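Local coordinates for acyl carrier protein (PDB 6LVU) that probably carries the growing acyl chain of fatty acid biosynthesis on a phosphopantetheine arm, absent from this apo form, at residues S16-V21 / V44-D49; F8-S13 / S52-K57. All coordinates share one frame; numbering follows the deposited sequence.

Interaction 1 (S16-V21 / V44-D49). With ZN (zinc ion), chain E; ZN (zinc ion), chain D.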
# COMPACT_ATOMS: atom_id res chain seq x y z
N SER A 16 -1.70 8.06 2.94
CA SER A 16 -1.75 9.50 3.14
C SER A 16 -1.47 9.85 4.59
O SER A 16 -0.74 10.82 4.87
CB SER A 16 -3.12 10.03 2.73
OG SER A 16 -3.17 11.44 2.83
N GLU A 17 -2.02 9.09 5.54
CA GLU A 17 -1.79 9.40 6.95
C GLU A 17 -0.31 9.24 7.31
O GLU A 17 0.27 10.10 7.99
CB GLU A 17 -2.65 8.52 7.86
CG GLU A 17 -4.17 8.76 7.81
CD GLU A 17 -4.98 7.64 8.48
OE1 GLU A 17 -6.24 7.70 8.55
OE2 GLU A 17 -4.35 6.67 8.95
N LYS A 18 0.33 8.17 6.82
CA LYS A 18 1.68 7.86 7.28
C LYS A 18 2.78 8.47 6.42
O LYS A 18 3.81 8.87 6.96
CB LYS A 18 1.87 6.34 7.39
CG LYS A 18 1.20 5.80 8.65
CD LYS A 18 0.91 4.33 8.58
CE LYS A 18 0.31 3.87 9.93
NZ LYS A 18 -1.08 3.30 9.83
N LEU A 19 2.59 8.57 5.11
CA LEU A 19 3.59 9.23 4.28
C LEU A 19 3.44 10.75 4.26
O LEU A 19 4.36 11.45 3.83
CB LEU A 19 3.51 8.71 2.84
CG LEU A 19 4.43 7.57 2.40
CD1 LEU A 19 4.43 6.40 3.36
CD2 LEU A 19 4.01 7.13 1.01
N GLY A 20 2.30 11.27 4.69
CA GLY A 20 2.13 12.71 4.76
C GLY A 20 1.75 13.35 3.45
O GLY A 20 1.65 14.58 3.39
N VAL A 21 1.53 12.56 2.42
CA VAL A 21 1.16 13.09 1.13
C VAL A 21 -0.35 13.27 1.10
O VAL A 21 -1.08 12.66 1.87
CB VAL A 21 1.63 12.18 -0.02
CG1 VAL A 21 3.10 11.85 0.14
CG2 VAL A 21 0.79 10.92 -0.04
N VAL A 44 7.74 -1.73 4.76
CA VAL A 44 7.46 -2.84 5.68
C VAL A 44 6.53 -2.39 6.82
O VAL A 44 5.67 -3.15 7.26
CB VAL A 44 8.75 -3.49 6.19
CG1 VAL A 44 9.33 -2.75 7.35
CG2 VAL A 44 8.47 -4.94 6.61
N ASP A 45 6.69 -1.15 7.30
CA ASP A 45 5.71 -0.63 8.26
C ASP A 45 4.35 -0.47 7.62
O ASP A 45 3.33 -0.81 8.24
CB ASP A 45 6.17 0.70 8.85
CG ASP A 45 5.39 1.06 10.11
OD1 ASP A 45 4.70 2.09 10.11
OD2 ASP A 45 5.47 0.31 11.10
N LEU A 46 4.29 0.07 6.40
CA LEU A 46 3.01 0.18 5.70
C LEU A 46 2.34 -1.18 5.59
O LEU A 46 1.16 -1.34 5.90
CB LEU A 46 3.20 0.81 4.33
CG LEU A 46 3.63 2.28 4.27
CD1 LEU A 46 4.00 2.68 2.84
CD2 LEU A 46 2.54 3.20 4.82
N VAL A 47 3.10 -2.18 5.17
CA VAL A 47 2.55 -3.52 4.98
C VAL A 47 2.01 -4.09 6.28
O VAL A 47 0.94 -4.69 6.31
CB VAL A 47 3.60 -4.43 4.33
CG1 VAL A 47 3.30 -5.86 4.64
CG2 VAL A 47 3.55 -4.23 2.83
N MET A 48 2.75 -3.90 7.38
CA MET A 48 2.22 -4.38 8.66
C MET A 48 0.94 -3.65 9.03
O MET A 48 0.05 -4.23 9.65
CB MET A 48 3.26 -4.23 9.76
CG MET A 48 3.89 -5.55 10.17
SD MET A 48 5.28 -5.23 11.25
CE MET A 48 6.34 -4.35 10.11
N ASP A 49 0.85 -2.37 8.69
CA ASP A 49 -0.38 -1.65 8.96
C ASP A 49 -1.52 -2.17 8.08
O ASP A 49 -2.63 -2.39 8.58
CB ASP A 49 -0.13 -0.15 8.78
CG ASP A 49 0.95 0.34 9.73
OD1 ASP A 49 1.09 -0.26 10.83
OD2 ASP A 49 1.69 1.29 9.40
ZN ZN E . 3.03 0.18 11.56
ZN ZN D . -5.88 5.47 9.45
O HOH W 1 2.77 2.46 11.41
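The carboxylate of Asp49 is shared between a lysine of the facing helix and a bound zinc ion. Asp49 OD1 binds the zinc of chain E at 2.1 Å. Asp49 OD2 is the more loosely held oxygen, 2.8 Å from that zinc, and it is the one that faces Lys18. The two side chains come from opposite directions. Lys18 CG lies beside its own backbone N (chi1 -77°), and the chain stays extended until it bends at its last torsion. Lys18 CE is the atom nearest the carboxylate, 3.0 Å from Asp49 OD2; the salt bridge from Lys18 NZ to the same oxygen is long, at 3.4 Å.

Asp45 is a second ligand of this zinc, with OD2 at 2.5 Å from the metal. The two aspartates are one helical turn apart, so both carboxylates project from the same side of helix 42-54. Water 1 is a further zinc ligand. The metal and Lys18 would probably offset the gathered negative charge.

In the acyl carrier protein fold, a small helical bundle, helix 42-54 follows the Asp-Ser-Leu motif that holds Ser40, the predicted phosphopantetheine site. Here it packs against the end of helix 4-19. Beside the charged pair, deeper between the helices, Leu19 CD1 meets Leu46 CD1 at 3.8 Å, the two side chains crossing at about a right angle. Leu46 CD2 also touches Lys18 CB. Leu19 also touches Leu36, in the loop before helix 42-54. Gly20, with positive phi (82°), ends the helix, and Ser16 OG closes the turn by donating to Val21 O at 2.6 Å.

Interaction 2 (F8-S13 / S52-K57). With ZN (zinc ion), chain C.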
# COMPACT_ATOMS: atom_id res chain seq x y z
N PHE A 8 -8.87 -0.21 -1.81
CA PHE A 8 -8.09 0.91 -2.29
C PHE A 8 -8.35 2.19 -1.48
O PHE A 8 -7.42 2.96 -1.22
CB PHE A 8 -8.38 1.15 -3.78
CG PHE A 8 -7.84 2.45 -4.27
CD1 PHE A 8 -8.69 3.52 -4.51
CD2 PHE A 8 -6.49 2.63 -4.44
CE1 PHE A 8 -8.19 4.73 -4.93
CE2 PHE A 8 -5.98 3.83 -4.86
CZ PHE A 8 -6.83 4.89 -5.11
N SER A 9 -9.60 2.44 -1.10
CA SER A 9 -9.89 3.61 -0.27
C SER A 9 -9.12 3.56 1.05
O SER A 9 -8.56 4.57 1.49
CB SER A 9 -11.38 3.72 -0.00
OG SER A 9 -11.61 4.80 0.90
N LYS A 10 -9.13 2.40 1.72
CA LYS A 10 -8.43 2.27 2.99
C LYS A 10 -6.92 2.29 2.81
O LYS A 10 -6.18 2.82 3.66
CB LYS A 10 -8.87 0.99 3.70
CG LYS A 10 -10.35 0.99 4.16
CD LYS A 10 -10.66 -0.37 4.83
CE LYS A 10 -11.87 -0.32 5.74
NZ LYS A 10 -13.09 -0.82 5.06
N VAL A 11 -6.42 1.68 1.73
CA VAL A 11 -4.99 1.74 1.46
C VAL A 11 -4.58 3.18 1.26
O VAL A 11 -3.51 3.62 1.71
CB VAL A 11 -4.64 0.87 0.24
CG1 VAL A 11 -3.31 1.33 -0.35
CG2 VAL A 11 -4.58 -0.63 0.63
N LYS A 12 -5.44 3.96 0.61
CA LYS A 12 -5.08 5.32 0.26
C LYS A 12 -5.04 6.21 1.49
O LYS A 12 -4.13 7.04 1.64
CB LYS A 12 -6.07 5.84 -0.78
CG LYS A 12 -6.10 7.34 -0.95
CD LYS A 12 -7.04 7.73 -2.09
CE LYS A 12 -8.48 7.40 -1.73
NZ LYS A 12 -9.42 7.65 -2.85
N SER A 13 -5.98 6.01 2.42
CA SER A 13 -5.99 6.78 3.65
C SER A 13 -4.76 6.48 4.49
O SER A 13 -4.09 7.39 5.00
CB SER A 13 -7.27 6.48 4.43
OG SER A 13 -8.40 7.02 3.75
N SER A 52 -2.64 -5.58 9.54
CA SER A 52 -3.56 -5.43 10.65
C SER A 52 -4.88 -4.80 10.22
O SER A 52 -5.91 -5.02 10.86
CB SER A 52 -2.91 -4.60 11.75
OG SER A 52 -3.87 -3.93 12.55
N GLU A 53 -4.87 -3.99 9.16
CA GLU A 53 -6.10 -3.36 8.70
C GLU A 53 -7.08 -4.37 8.12
O GLU A 53 -8.28 -4.32 8.40
CB GLU A 53 -5.74 -2.26 7.69
CG GLU A 53 -6.87 -1.37 7.30
CD GLU A 53 -7.34 -0.49 8.45
OE1 GLU A 53 -8.53 -0.09 8.43
OE2 GLU A 53 -6.54 -0.19 9.37
N PHE A 54 -6.61 -5.30 7.29
CA PHE A 54 -7.49 -6.20 6.57
C PHE A 54 -7.44 -7.62 7.09
O PHE A 54 -8.16 -8.48 6.57
CB PHE A 54 -7.15 -6.19 5.08
CG PHE A 54 -7.25 -4.84 4.44
CD1 PHE A 54 -8.47 -4.34 4.05
CD2 PHE A 54 -6.12 -4.08 4.25
CE1 PHE A 54 -8.55 -3.09 3.47
CE2 PHE A 54 -6.19 -2.83 3.67
CZ PHE A 54 -7.41 -2.33 3.28
N GLY A 55 -6.58 -7.91 8.06
CA GLY A 55 -6.49 -9.26 8.59
C GLY A 55 -5.93 -10.24 7.58
O GLY A 55 -6.47 -11.34 7.44
N VAL A 56 -4.89 -9.84 6.86
CA VAL A 56 -4.17 -10.71 5.94
C VAL A 56 -2.71 -10.60 6.31
O VAL A 56 -2.33 -9.76 7.12
CB VAL A 56 -4.37 -10.32 4.46
CG1 VAL A 56 -5.83 -10.49 4.03
CG2 VAL A 56 -3.92 -8.88 4.24
N LYS A 57 -1.88 -11.41 5.68
CA LYS A 57 -0.45 -11.17 5.83
C LYS A 57 0.27 -11.51 4.54
O LYS A 57 -0.24 -12.21 3.67
CB LYS A 57 0.16 -11.95 7.02
CG LYS A 57 0.16 -11.15 8.34
CD LYS A 57 1.29 -11.54 9.31
CE LYS A 57 2.69 -11.45 8.67
NZ LYS A 57 3.39 -10.14 8.90
ZN ZN C . -9.02 1.59 9.57
O HOH W 2 -9.04 1.06 11.75
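Phe54 sets the far end of its ring against the aliphatic part of Lys10. Its CZ lies 3.7 Å from Lys10 CB, and its CE1 is equally close to Lys10 CD. The lysine chain meets the ring at a slant. On the other side of the ring tip, Phe54 CE2 touches Val11 CG2 at 4.1 Å, where the two side chains cross at about a right angle. The first torsion of Phe54 places CG beside the backbone N (chi1 -58°), and from there the ring reaches over to helix 4-19. Glu53 CG sits 4.0 Å above one face of the ring, offset toward its rim.

The polar ends lead elsewhere. Lys10 bends at its last torsion, and its NZ forms a salt bridge with Glu6 in its own helix. Glu53 bends at chi2 (67°). Glu53 OE1 binds the zinc of chain C at 2.1 Å. Water 2 is another ligand of that metal. Lys10 NZ remains 5.7 Å from Glu53 OE1, too far for a salt bridge, although the opposite charges may still attract.

Ile7 and Ile76 also touch Phe54, so the ring joins three helices: 4-19, 42-54 and 69-79. With an alanine in place of Phe54, a gap is likely to open between Lys10, Val11 and Ile76, and the aliphatic part of Lys10 would lose its support, though its ammonium keeps Glu6. Gly55, with positive phi, ends helix 42-54 directly after the aromatic residue. The three helices packed together in this way belong to the helical bundle fold of acyl carrier proteins.

In the fold
Interactions 1 and 2 join the same two helices, 4-19 and 42-54, at two levels, with centres 10 Å apart. The helices run in roughly opposite senses, at a marked slant: the end of helix 4-19 meets the earlier part of helix 42-54 in interaction 1, and its middle meets the end of that helix in interaction 2. Each contact pairs a lysine with a zinc-bound acidic residue, but only interaction 1 forms the salt bridge. Interaction 1 holds the Asp45 and Asp49 zinc site; its Leu46 side chain is still about 11 Å from that of Ser40, the predicted cofactor attachment site. Interaction 2 lies away from both.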